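Local atomic coordinates of hypothetical protein AQ_1575 (Aquifex aeolicus, PDB entry 1LFP), a protein that is of uncertain function but belongs to the TACO1 family, whose members are generally taken to bind DNA and probably regulate transcription. Residues V85-Y90 with R108-V113; Q55-K58 with P62-N65; I157-E162 with Y181-N186. One frame throughout, in Å; residues are numbered along the deposited sequence.

Contact 1 of 3, residues V85-Y90 with R108-V113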
# COMPACT_ATOMS: atom_id res chain seq x y z
N VAL A 85 -5.77 4.52 -10.48
CA VAL A 85 -4.88 5.23 -11.41
C VAL A 85 -3.48 5.12 -10.83
O VAL A 85 -3.32 5.13 -9.62
CB VAL A 85 -5.29 6.72 -11.56
CG1 VAL A 85 -5.44 7.37 -10.22
CG2 VAL A 85 -4.25 7.48 -12.38
N ILE A 86 -2.49 4.97 -11.69
CA ILE A 86 -1.11 4.90 -11.24
C ILE A 86 -0.40 6.14 -11.65
O ILE A 86 -0.37 6.48 -12.84
CB ILE A 86 -0.40 3.69 -11.84
CG1 ILE A 86 -1.14 2.43 -11.39
CG2 ILE A 86 1.07 3.68 -11.42
CD1 ILE A 86 -1.41 2.47 -9.92
N TYR A 87 0.15 6.86 -10.68
CA TYR A 87 0.91 8.06 -11.00
C TYR A 87 2.38 7.72 -10.87
O TYR A 87 2.75 6.81 -10.12
CB TYR A 87 0.57 9.22 -10.06
CG TYR A 87 -0.82 9.72 -10.27
CD1 TYR A 87 -1.13 10.55 -11.36
CD2 TYR A 87 -1.84 9.34 -9.42
CE1 TYR A 87 -2.43 10.96 -11.57
CE2 TYR A 87 -3.14 9.75 -9.62
CZ TYR A 87 -3.43 10.56 -10.70
OH TYR A 87 -4.75 10.92 -10.86
N GLU A 88 3.19 8.38 -11.67
CA GLU A 88 4.62 8.11 -11.68
C GLU A 88 5.36 9.44 -11.74
O GLU A 88 4.98 10.33 -12.50
CB GLU A 88 4.97 7.30 -12.94
CG GLU A 88 4.36 5.92 -12.95
CD GLU A 88 4.63 5.15 -14.24
OE1 GLU A 88 5.80 5.02 -14.67
OE2 GLU A 88 3.65 4.65 -14.83
N GLY A 89 6.41 9.60 -10.92
CA GLY A 89 7.15 10.84 -10.95
C GLY A 89 8.45 10.70 -10.17
O GLY A 89 8.85 9.59 -9.71
N TYR A 90 9.11 11.84 -10.01
CA TYR A 90 10.40 11.85 -9.33
C TYR A 90 10.42 12.83 -8.18
O TYR A 90 9.83 13.91 -8.25
CB TYR A 90 11.50 12.23 -10.33
CG TYR A 90 11.90 11.12 -11.28
CD1 TYR A 90 12.94 10.24 -10.97
CD2 TYR A 90 11.17 10.88 -12.45
CE1 TYR A 90 13.24 9.16 -11.79
CE2 TYR A 90 11.46 9.81 -13.27
CZ TYR A 90 12.49 8.94 -12.94
OH TYR A 90 12.78 7.88 -13.79
N ARG A 108 -8.90 15.84 -10.91
CA ARG A 108 -8.79 16.44 -9.59
C ARG A 108 -7.58 15.86 -8.86
O ARG A 108 -6.71 16.60 -8.40
CB ARG A 108 -10.07 16.16 -8.80
CG ARG A 108 -10.51 17.31 -7.93
CD ARG A 108 -10.60 16.92 -6.47
NE ARG A 108 -11.43 15.75 -6.21
CZ ARG A 108 -11.00 14.49 -6.28
NH1 ARG A 108 -9.75 14.25 -6.60
NH2 ARG A 108 -11.80 13.48 -5.99
N THR A 109 -7.56 14.55 -8.78
CA THR A 109 -6.46 13.84 -8.13
C THR A 109 -5.11 14.16 -8.77
O THR A 109 -4.11 14.39 -8.08
CB THR A 109 -6.68 12.35 -8.17
OG1 THR A 109 -7.96 12.06 -7.60
CG2 THR A 109 -5.63 11.62 -7.35
N THR A 110 -5.07 14.20 -10.10
CA THR A 110 -3.81 14.50 -10.77
C THR A 110 -3.26 15.84 -10.36
O THR A 110 -2.06 16.00 -10.10
CB THR A 110 -3.99 14.47 -12.31
OG1 THR A 110 -4.38 13.15 -12.69
CG2 THR A 110 -2.68 14.83 -13.01
N SER A 111 -4.14 16.82 -10.26
CA SER A 111 -3.69 18.13 -9.85
C SER A 111 -3.23 18.12 -8.38
O SER A 111 -2.23 18.72 -8.03
CB SER A 111 -4.80 19.14 -10.09
OG SER A 111 -4.45 20.42 -9.60
N GLU A 112 -3.94 17.41 -7.52
CA GLU A 112 -3.52 17.37 -6.12
C GLU A 112 -2.13 16.74 -6.03
O GLU A 112 -1.25 17.20 -5.29
CB GLU A 112 -4.49 16.52 -5.30
CG GLU A 112 -5.97 16.86 -5.46
CD GLU A 112 -6.89 15.84 -4.81
OE1 GLU A 112 -6.66 15.49 -3.64
OE2 GLU A 112 -7.85 15.38 -5.46
N VAL A 113 -1.93 15.69 -6.82
CA VAL A 113 -0.66 14.97 -6.78
C VAL A 113 0.45 15.80 -7.38
O VAL A 113 1.55 15.90 -6.80
CB VAL A 113 -0.79 13.61 -7.47
CG1 VAL A 113 0.58 12.99 -7.65
CG2 VAL A 113 -1.66 12.68 -6.62
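In the sheet-and-helix layer formed by the beta hairpin 83-91/95-103 and the helix 106-119 that follows it, Tyr87 reaches up from its strand to meet Thr109, Thr110 and Val113. The chain turns back after the hairpin, and the helical segment runs alongside segment 85-90, nearly parallel to it: their directions differ by 24°, and the axes come within 10.6 Å. One tyrosine bridges most of that gap. Its CG lies anti to the carbonyl carbon (chi1 -69°), which carries the ring out toward the helix and delivers the phenol oxygen to the Thr109-Thr110 step. There Tyr87 OH donates to Thr110 OG1 at 2.9 Å. The acceptor sits at the ring edge, near the ring plane, and close enough to touch Tyr87 CE1 as well, at 3.1 Å. Thr110 OG1 is also hydrogen-bonded to Arg106 O one turn back, so this hydroxyl takes a proton from the tyrosine while handing its own to the helix backbone.

The Thr109 side chain crosses that of Tyr87 at roughly a right angle and turns its carbon side to it: CB is 3.6 Å from Tyr87 OH, and CG2 is 3.9 Å from Tyr87 CE2. Its hydroxyl belongs to another network, bonded to Thr103 at the end of the neighbouring strand and to Asp230, which also forms a salt bridge with Arg108. Leu124 of the short strand 123-124 packs against Tyr87, Thr110 and Val113 together, helping to bury this side of the sheet. Within the strand, Val85 lays its CG2 over one face of the Tyr87 ring, 3.6 Å above the plane and displaced toward the rim. A turn further along the helix, Val113 comes in obliquely, its CG2 4.4 Å from Tyr87 CD2.

Contact 2 of 3, residues Q55-K58 with P62-N65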
# COMPACT_ATOMS: atom_id res chain seq x y z
N GLN A 55 -9.82 -7.37 6.19
CA GLN A 55 -8.97 -6.32 6.70
C GLN A 55 -9.79 -5.23 7.35
O GLN A 55 -9.36 -4.58 8.30
CB GLN A 55 -8.15 -5.72 5.56
CG GLN A 55 -6.65 -5.94 5.70
CD GLN A 55 -5.89 -4.64 5.84
OE1 GLN A 55 -5.86 -4.03 6.91
NE2 GLN A 55 -5.29 -4.19 4.74
N ALA A 56 -10.97 -5.03 6.80
CA ALA A 56 -11.87 -4.03 7.33
C ALA A 56 -12.36 -4.52 8.67
O ALA A 56 -12.49 -3.75 9.60
CB ALA A 56 -13.04 -3.84 6.38
N LYS A 57 -12.67 -5.81 8.77
CA LYS A 57 -13.17 -6.33 10.02
C LYS A 57 -12.07 -6.26 11.06
O LYS A 57 -12.32 -5.96 12.22
CB LYS A 57 -13.65 -7.77 9.84
CG LYS A 57 -14.99 -7.87 9.16
CD LYS A 57 -15.48 -9.30 9.07
CE LYS A 57 -16.95 -9.36 8.67
NZ LYS A 57 -17.21 -8.66 7.39
N LYS A 58 -10.85 -6.53 10.64
CA LYS A 58 -9.73 -6.52 11.57
C LYS A 58 -9.41 -5.16 12.13
O LYS A 58 -8.89 -5.06 13.25
CB LYS A 58 -8.49 -7.10 10.89
CG LYS A 58 -7.69 -7.99 11.81
CD LYS A 58 -8.55 -9.14 12.34
CE LYS A 58 -9.09 -10.03 11.22
NZ LYS A 58 -8.02 -10.81 10.51
N PRO A 62 -17.07 -0.69 11.23
CA PRO A 62 -18.46 -1.16 11.41
C PRO A 62 -18.87 -2.03 10.23
O PRO A 62 -18.59 -1.71 9.09
CB PRO A 62 -19.27 0.13 11.50
CG PRO A 62 -18.27 1.11 12.16
CD PRO A 62 -16.96 0.77 11.43
N TRP A 63 -19.49 -3.16 10.50
CA TRP A 63 -19.87 -4.02 9.41
C TRP A 63 -20.84 -3.34 8.47
O TRP A 63 -20.90 -3.66 7.30
CB TRP A 63 -20.48 -5.31 9.96
CG TRP A 63 -19.52 -6.11 10.81
CD1 TRP A 63 -18.23 -5.76 11.18
CD2 TRP A 63 -19.77 -7.38 11.39
NE1 TRP A 63 -17.68 -6.77 11.95
CE2 TRP A 63 -18.61 -7.77 12.10
CE3 TRP A 63 -20.87 -8.24 11.38
CZ2 TRP A 63 -18.52 -8.99 12.79
CZ3 TRP A 63 -20.79 -9.47 12.07
CH2 TRP A 63 -19.62 -9.82 12.77
N GLU A 64 -21.62 -2.40 8.98
CA GLU A 64 -22.57 -1.68 8.15
C GLU A 64 -21.82 -0.88 7.09
O GLU A 64 -22.30 -0.68 5.98
CB GLU A 64 -23.40 -0.76 9.03
CG GLU A 64 -22.54 -0.05 10.04
CD GLU A 64 -22.73 -0.56 11.47
OE1 GLU A 64 -22.43 -1.76 11.78
OE2 GLU A 64 -23.20 0.30 12.28
N ASN A 65 -20.62 -0.42 7.41
CA ASN A 65 -19.84 0.31 6.39
C ASN A 65 -19.27 -0.60 5.33
O ASN A 65 -19.05 -0.20 4.20
CB ASN A 65 -18.67 1.06 7.02
CG ASN A 65 -19.09 2.36 7.64
OD1 ASN A 65 -19.23 3.40 6.94
ND2 ASN A 65 -19.31 2.33 8.95
O HOH W 1 -15.15 -4.77 12.53
O HOH W 2 -15.28 -7.19 12.71
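The helical hairpin of the N-terminal domain turns between helices 47-58 and 63-74, and across that turn Lys57 lays its side chain over one face of the Trp63 indole. The packed part is on this face. Lys57 CG approaches Trp63 NE1 at 4.0 Å, and CE stands 4.2 Å from the centroid of the five-membered ring in a CH-pi contact. The chain is extended until its last torsion, where a bend (chi4 56°) sets NZ above the ring: a cation-pi contact at 4.8 Å from the same centroid, only 4° off the ring normal. Ile66 of the second helix touches both Ala56 and Lys57, closing the hairpin on its inner side, and Pro62 stands at the N-cap position of that helix, its O accepting from Asn65 N.

The other part of the contact is wet. No direct hydrogen bond joins the two segments; instead the indole N-H points at water lying at the ring edge, in its plane, and two water sites each donate to Lys57 O. Those sites lie very close to each other, so they are probably alternatives sharing one N-H. Water 1 is the weaker acceptor, its oxygen 3.3 Å from Trp63 NE1.

Contact 3 of 3, residues I157-E162 with Y181-N186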
# COMPACT_ATOMS: atom_id res chain seq x y z
N ILE A 157 10.02 -19.01 3.78
CA ILE A 157 10.75 -19.90 2.87
C ILE A 157 9.94 -21.16 2.64
O ILE A 157 9.83 -21.66 1.51
CB ILE A 157 12.12 -20.28 3.48
CG1 ILE A 157 13.03 -19.05 3.50
CG2 ILE A 157 12.77 -21.40 2.67
CD1 ILE A 157 14.25 -19.25 4.35
N GLU A 158 9.36 -21.69 3.72
CA GLU A 158 8.58 -22.90 3.64
C GLU A 158 7.42 -22.76 2.67
O GLU A 158 7.11 -23.70 1.94
CB GLU A 158 8.08 -23.28 5.05
CG GLU A 158 7.24 -24.52 5.10
CD GLU A 158 6.80 -24.88 6.52
OE1 GLU A 158 6.04 -25.85 6.66
OE2 GLU A 158 7.22 -24.19 7.49
N VAL A 159 6.78 -21.58 2.63
CA VAL A 159 5.63 -21.40 1.74
C VAL A 159 6.11 -21.04 0.33
O VAL A 159 5.36 -21.13 -0.64
CB VAL A 159 4.70 -20.26 2.25
CG1 VAL A 159 3.59 -20.02 1.25
CG2 VAL A 159 4.09 -20.66 3.60
N GLY A 160 7.36 -20.61 0.24
CA GLY A 160 7.91 -20.30 -1.08
C GLY A 160 7.87 -18.86 -1.57
O GLY A 160 7.63 -18.63 -2.76
N ALA A 161 8.19 -17.92 -0.69
CA ALA A 161 8.19 -16.49 -1.03
C ALA A 161 9.26 -15.98 -1.99
O ALA A 161 10.30 -16.61 -2.21
CB ALA A 161 8.23 -15.66 0.24
N GLU A 162 9.01 -14.79 -2.52
CA GLU A 162 9.89 -14.14 -3.46
C GLU A 162 11.01 -13.37 -2.73
O GLU A 162 12.16 -13.34 -3.18
CB GLU A 162 9.04 -13.19 -4.33
CG GLU A 162 9.77 -12.46 -5.43
CD GLU A 162 10.12 -13.35 -6.61
OE1 GLU A 162 10.87 -12.86 -7.48
OE2 GLU A 162 9.67 -14.51 -6.68
N TYR A 181 -2.68 -14.58 -2.90
CA TYR A 181 -3.66 -15.16 -2.00
C TYR A 181 -3.35 -16.59 -1.64
O TYR A 181 -3.74 -17.08 -0.56
CB TYR A 181 -5.06 -15.02 -2.60
CG TYR A 181 -5.40 -13.58 -2.88
CD1 TYR A 181 -5.40 -12.63 -1.87
CD2 TYR A 181 -5.72 -13.17 -4.17
CE1 TYR A 181 -5.70 -11.29 -2.14
CE2 TYR A 181 -6.02 -11.87 -4.46
CZ TYR A 181 -6.01 -10.92 -3.45
OH TYR A 181 -6.32 -9.63 -3.77
N GLU A 182 -2.59 -17.25 -2.51
CA GLU A 182 -2.23 -18.63 -2.25
C GLU A 182 -1.22 -18.63 -1.14
O GLU A 182 -1.26 -19.48 -0.25
CB GLU A 182 -1.66 -19.27 -3.50
CG GLU A 182 -1.46 -20.76 -3.38
CD GLU A 182 -0.83 -21.35 -4.64
OE1 GLU A 182 -1.53 -21.43 -5.68
OE2 GLU A 182 0.36 -21.72 -4.58
N VAL A 183 -0.27 -17.69 -1.21
CA VAL A 183 0.75 -17.61 -0.16
C VAL A 183 0.12 -17.18 1.18
O VAL A 183 0.43 -17.73 2.22
CB VAL A 183 1.86 -16.63 -0.59
CG1 VAL A 183 2.75 -16.27 0.58
CG2 VAL A 183 2.66 -17.28 -1.71
N LYS A 184 -0.78 -16.20 1.13
CA LYS A 184 -1.45 -15.71 2.31
C LYS A 184 -2.12 -16.89 3.01
O LYS A 184 -1.97 -17.08 4.22
CB LYS A 184 -2.53 -14.69 1.93
CG LYS A 184 -3.40 -14.23 3.11
CD LYS A 184 -4.40 -13.17 2.59
CE LYS A 184 -5.28 -12.65 3.69
NZ LYS A 184 -6.41 -13.56 4.01
N GLU A 185 -2.86 -17.66 2.21
CA GLU A 185 -3.60 -18.83 2.71
C GLU A 185 -2.66 -19.84 3.38
O GLU A 185 -2.90 -20.32 4.49
CB GLU A 185 -4.33 -19.50 1.55
CG GLU A 185 -5.46 -20.41 1.97
CD GLU A 185 -6.82 -19.83 1.62
OE1 GLU A 185 -7.14 -19.75 0.41
OE2 GLU A 185 -7.56 -19.46 2.56
N ASN A 186 -1.57 -20.16 2.69
CA ASN A 186 -0.61 -21.11 3.23
C ASN A 186 0.07 -20.63 4.50
O ASN A 186 0.43 -21.43 5.36
CB ASN A 186 0.42 -21.45 2.16
CG ASN A 186 -0.15 -22.37 1.10
OD1 ASN A 186 0.38 -22.46 -0.01
ND2 ASN A 186 -1.22 -23.09 1.44
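Asn186 N bonds to Glu182 O at 3.0 Å, and this regular helical turn holds the CB of Asn186 out toward Val159, the residue that carries the contact from the other segment. Val159 CG1 is the atom most closely engaged. It meets Asn186 CB at 3.6 Å and Val183 CG1 at 3.9 Å, settling against two residues three positions apart on the same helix, so that it lies between successive turns. The second branch also takes part, with Val159 CG2 4.0 Å from Asn186 CB. Because CG1 is anti to the backbone N (chi1 175°), both methyls are spread across the helix surface. The asparagine offers its aliphatic CB as the nearest atom, and its amide makes no hydrogen bond to segment 157-162.

These two helices, 149-159 and 180-188, belong to a beta-alpha-beta-beta-alpha-beta unit whose four antiparallel strands follow the 4-1-3-2 order of a ferredoxin-like fold. Val183 also packs down on Ile140 and Thr175 of the sheet, while Leu190 adds to the cover over Val159. On the far side of helix 180-188, Lys184 forms a salt bridge with Glu54 of helix 47-58, tying the unit to the N-terminal domain.

Immediately after Val159 the first helix stops in a Schellman motif. Gly160 is its C-prime residue, with a positive phi of 95°, a backbone shape that glycine takes easily. Ala161 N turns back to Ala156 O, and Gly160 N makes a weak 3.0 Å bond to Ile157 O.

How the contacts relate
Contact 1 is the buried one, contact 3 is partly buried, and contact 2 lies at the surface. Their chemistry follows: a phenol-to-hydroxyl bond set among apolar carbons in contact 1, valine packing without any cross-segment hydrogen bond in contact 3, and a cation-pi pair with bridging water in contact 2. Contacts 1 and 3 lie on opposite sides of the chain's centre, their own centres 32 Å apart, and no two contacts touch. Contact 1 joins a helix to a strand, the others helix to helix. Contacts 2 and 3 come nearest, about 7 Å between nearest atoms, since helix 47-58 of contact 2 also packs against helix 180-188 of contact 3.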